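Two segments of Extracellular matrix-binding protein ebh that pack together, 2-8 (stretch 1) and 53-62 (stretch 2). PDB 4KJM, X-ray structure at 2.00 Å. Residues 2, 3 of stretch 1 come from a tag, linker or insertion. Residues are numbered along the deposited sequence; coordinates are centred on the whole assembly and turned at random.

Stretch 1, residues 2-8: STMGNLQ
Stretch 2 53-62: TAKTAVEQAL

Residues 2-8 are helical throughout, with phi between -53° and -66° and psi between -35° and -48°, and the i to i+4 ladder begins with Asn-6 N to Ser-2 O at 3.0 Å and Leu-7 N to Thr-3 O at 2.9 Å. In stretch 2, Ala-54 (-66/143) occupies the N-cap position, and its O accepts from Val-58 N at 3.1 Å; residues 55-62 are helical, the helix continuing beyond them, with Leu-62 N bonded to Val-58 O at 3.0 Å. The two helices run in nearly the same direction, crossing at 25° with axes 9.4 Å apart at closest approach. Register is set by CA-CA distances of 6.5 Å for Thr-3 and Glu-59 and 5.3 Å for Leu-7 and Leu-62.

No hydrogen bond crosses between the modelled atoms; 444 Å² is buried, both sides summed, and the closest side-chain pairs are mostly carbon to carbon. Thr-3, a tag residue with chi1 m, acts as a knob among Lys-55, Val-58, Glu-59 and Leu-62. Its CG2 lies 3.3 Å from Val-58 CG1, a tight methyl-methyl contact, and 4.1 Å from Leu-62 CD2.

Val-58 (chi1 t) points toward stretch 1 and meets two further side chains: its CG1 is 3.9 Å from Leu-7 CD2, and its CG2 is 3.8 Å from Met-4 CE. Met-4 is selenomethionine; its CA-to-CB bond points away, but the m, m, t chain brings its end back, placing CE 3.1 Å from Thr-53 N. Thr-53 lacks modelled OG1 and CG2.

Leu-7 (t, p) starts sideways and likewise turns its end inward, with CD1 4.1 Å from Ala-61 CB and 4.0 Å from Leu-62 CB. Ala-61 offers its single methyl group, CB, to this contact. Leu-62, also t, p, reaches back along stretch 1, its CD2 lying 3.8 Å from Asn-6 CB, an aliphatic contact independent of the amide.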

# COMPACT_ATOMS: atom_id res chain seq x y z
N SER A 2 -1.21 -20.83 10.56
CA SER A 2 -1.94 -19.61 10.30
C SER A 2 -0.92 -18.48 10.24
O SER A 2 -1.06 -17.55 9.45
CB SER A 2 -3.03 -19.36 11.34
OG SER A 2 -2.53 -18.61 12.41
N THR A 3 0.12 -18.58 11.08
CA THR A 3 1.20 -17.67 11.01
C THR A 3 1.88 -17.88 9.63
O THR A 3 2.11 -16.90 8.98
CB THR A 3 2.19 -17.70 12.22
OG1 THR A 3 1.48 -17.66 13.45
CG2 THR A 3 3.10 -16.45 12.21
N MSE A 4 2.13 -19.09 9.13
CA MSE A 4 2.82 -19.22 7.81
C MSE A 4 2.02 -18.52 6.71
O MSE A 4 2.58 -17.78 5.92
CB MSE A 4 3.20 -20.63 7.39
CG MSE A 4 4.37 -21.18 8.19
SE MSE A 4 6.13 -20.46 7.65
CE MSE A 4 7.31 -21.88 8.35
N GLY A 5 0.72 -18.76 6.64
CA GLY A 5 -0.18 -18.09 5.74
C GLY A 5 -0.13 -16.56 5.80
O GLY A 5 -0.12 -15.88 4.78
N ASN A 6 -0.15 -16.02 7.00
CA ASN A 6 -0.03 -14.59 7.20
C ASN A 6 1.31 -14.07 6.70
O ASN A 6 1.37 -13.00 6.15
CB ASN A 6 -0.23 -14.21 8.65
CG ASN A 6 -1.68 -14.10 9.03
OD1 ASN A 6 -2.48 -14.95 8.71
ND2 ASN A 6 -2.04 -13.01 9.70
N LEU A 7 2.39 -14.81 6.94
CA LEU A 7 3.70 -14.38 6.51
C LEU A 7 3.75 -14.31 4.99
O LEU A 7 4.23 -13.37 4.40
CB LEU A 7 4.77 -15.37 7.03
CG LEU A 7 6.24 -14.98 6.79
CD1 LEU A 7 6.55 -13.60 7.34
CD2 LEU A 7 7.18 -16.00 7.36
N GLN A 8 3.19 -15.33 4.35
CA GLN A 8 3.09 -15.40 2.89
C GLN A 8 2.34 -14.22 2.34
O GLN A 8 2.73 -13.67 1.33
CB GLN A 8 2.41 -16.73 2.52
CG GLN A 8 3.34 -17.88 2.75
CD GLN A 8 3.77 -18.45 1.45
OE1 GLN A 8 3.49 -19.65 1.15
NE2 GLN A 8 4.30 -17.57 0.59
N THR A 53 9.26 -23.22 10.40
CA THR A 53 10.04 -22.67 11.52
C THR A 53 9.32 -22.85 12.88
O THR A 53 8.20 -23.39 12.96
CB THR A 53 10.39 -21.17 11.24
N ALA A 54 9.98 -22.40 13.96
CA ALA A 54 9.33 -22.22 15.26
C ALA A 54 8.28 -21.10 15.12
O ALA A 54 8.51 -20.14 14.42
CB ALA A 54 10.39 -21.86 16.32
N LYS A 55 7.14 -21.21 15.78
CA LYS A 55 6.13 -20.12 15.70
C LYS A 55 6.69 -18.74 16.05
O LYS A 55 6.28 -17.72 15.48
CB LYS A 55 5.00 -20.42 16.67
CG LYS A 55 3.86 -19.44 16.59
CD LYS A 55 2.92 -19.66 17.77
CE LYS A 55 1.91 -18.52 17.90
NZ LYS A 55 1.23 -18.60 19.24
N THR A 56 7.55 -18.69 17.05
CA THR A 56 8.21 -17.45 17.45
C THR A 56 9.03 -16.82 16.31
O THR A 56 9.05 -15.62 16.15
CB THR A 56 9.16 -17.73 18.62
OG1 THR A 56 9.95 -18.89 18.32
CG2 THR A 56 8.38 -18.01 19.96
N ALA A 57 9.74 -17.65 15.56
CA ALA A 57 10.56 -17.18 14.41
C ALA A 57 9.74 -16.68 13.25
O ALA A 57 10.09 -15.69 12.62
CB ALA A 57 11.48 -18.28 13.93
N VAL A 58 8.65 -17.39 12.98
CA VAL A 58 7.70 -16.96 11.96
C VAL A 58 7.00 -15.67 12.40
O VAL A 58 6.86 -14.74 11.64
CB VAL A 58 6.64 -18.06 11.65
CG1 VAL A 58 5.71 -17.60 10.54
CG2 VAL A 58 7.31 -19.37 11.24
N GLU A 59 6.62 -15.61 13.67
CA GLU A 59 5.94 -14.46 14.16
C GLU A 59 6.85 -13.24 14.16
O GLU A 59 6.40 -12.16 13.86
CB GLU A 59 5.37 -14.73 15.54
CG GLU A 59 4.94 -13.48 16.27
CD GLU A 59 4.25 -13.80 17.60
OE1 GLU A 59 4.73 -13.39 18.71
OE2 GLU A 59 3.24 -14.52 17.54
N GLN A 60 8.10 -13.40 14.58
CA GLN A 60 9.07 -12.28 14.58
C GLN A 60 9.32 -11.84 13.11
O GLN A 60 9.37 -10.65 12.80
CB GLN A 60 10.38 -12.66 15.30
CG GLN A 60 10.34 -12.30 16.85
CD GLN A 60 11.17 -13.20 17.76
OE1 GLN A 60 10.97 -13.27 19.02
NE2 GLN A 60 12.13 -13.90 17.16
N ALA A 61 9.43 -12.79 12.19
CA ALA A 61 9.61 -12.42 10.76
C ALA A 61 8.44 -11.58 10.24
O ALA A 61 8.63 -10.63 9.48
CB ALA A 61 9.76 -13.66 9.94
N LEU A 62 7.23 -11.98 10.62
CA LEU A 62 6.01 -11.29 10.20
C LEU A 62 5.95 -9.87 10.75
O LEU A 62 5.69 -8.93 9.99
CB LEU A 62 4.80 -12.08 10.63
CG LEU A 62 3.42 -11.52 10.42
CD1 LEU A 62 3.19 -11.08 9.01
CD2 LEU A 62 2.43 -12.62 10.81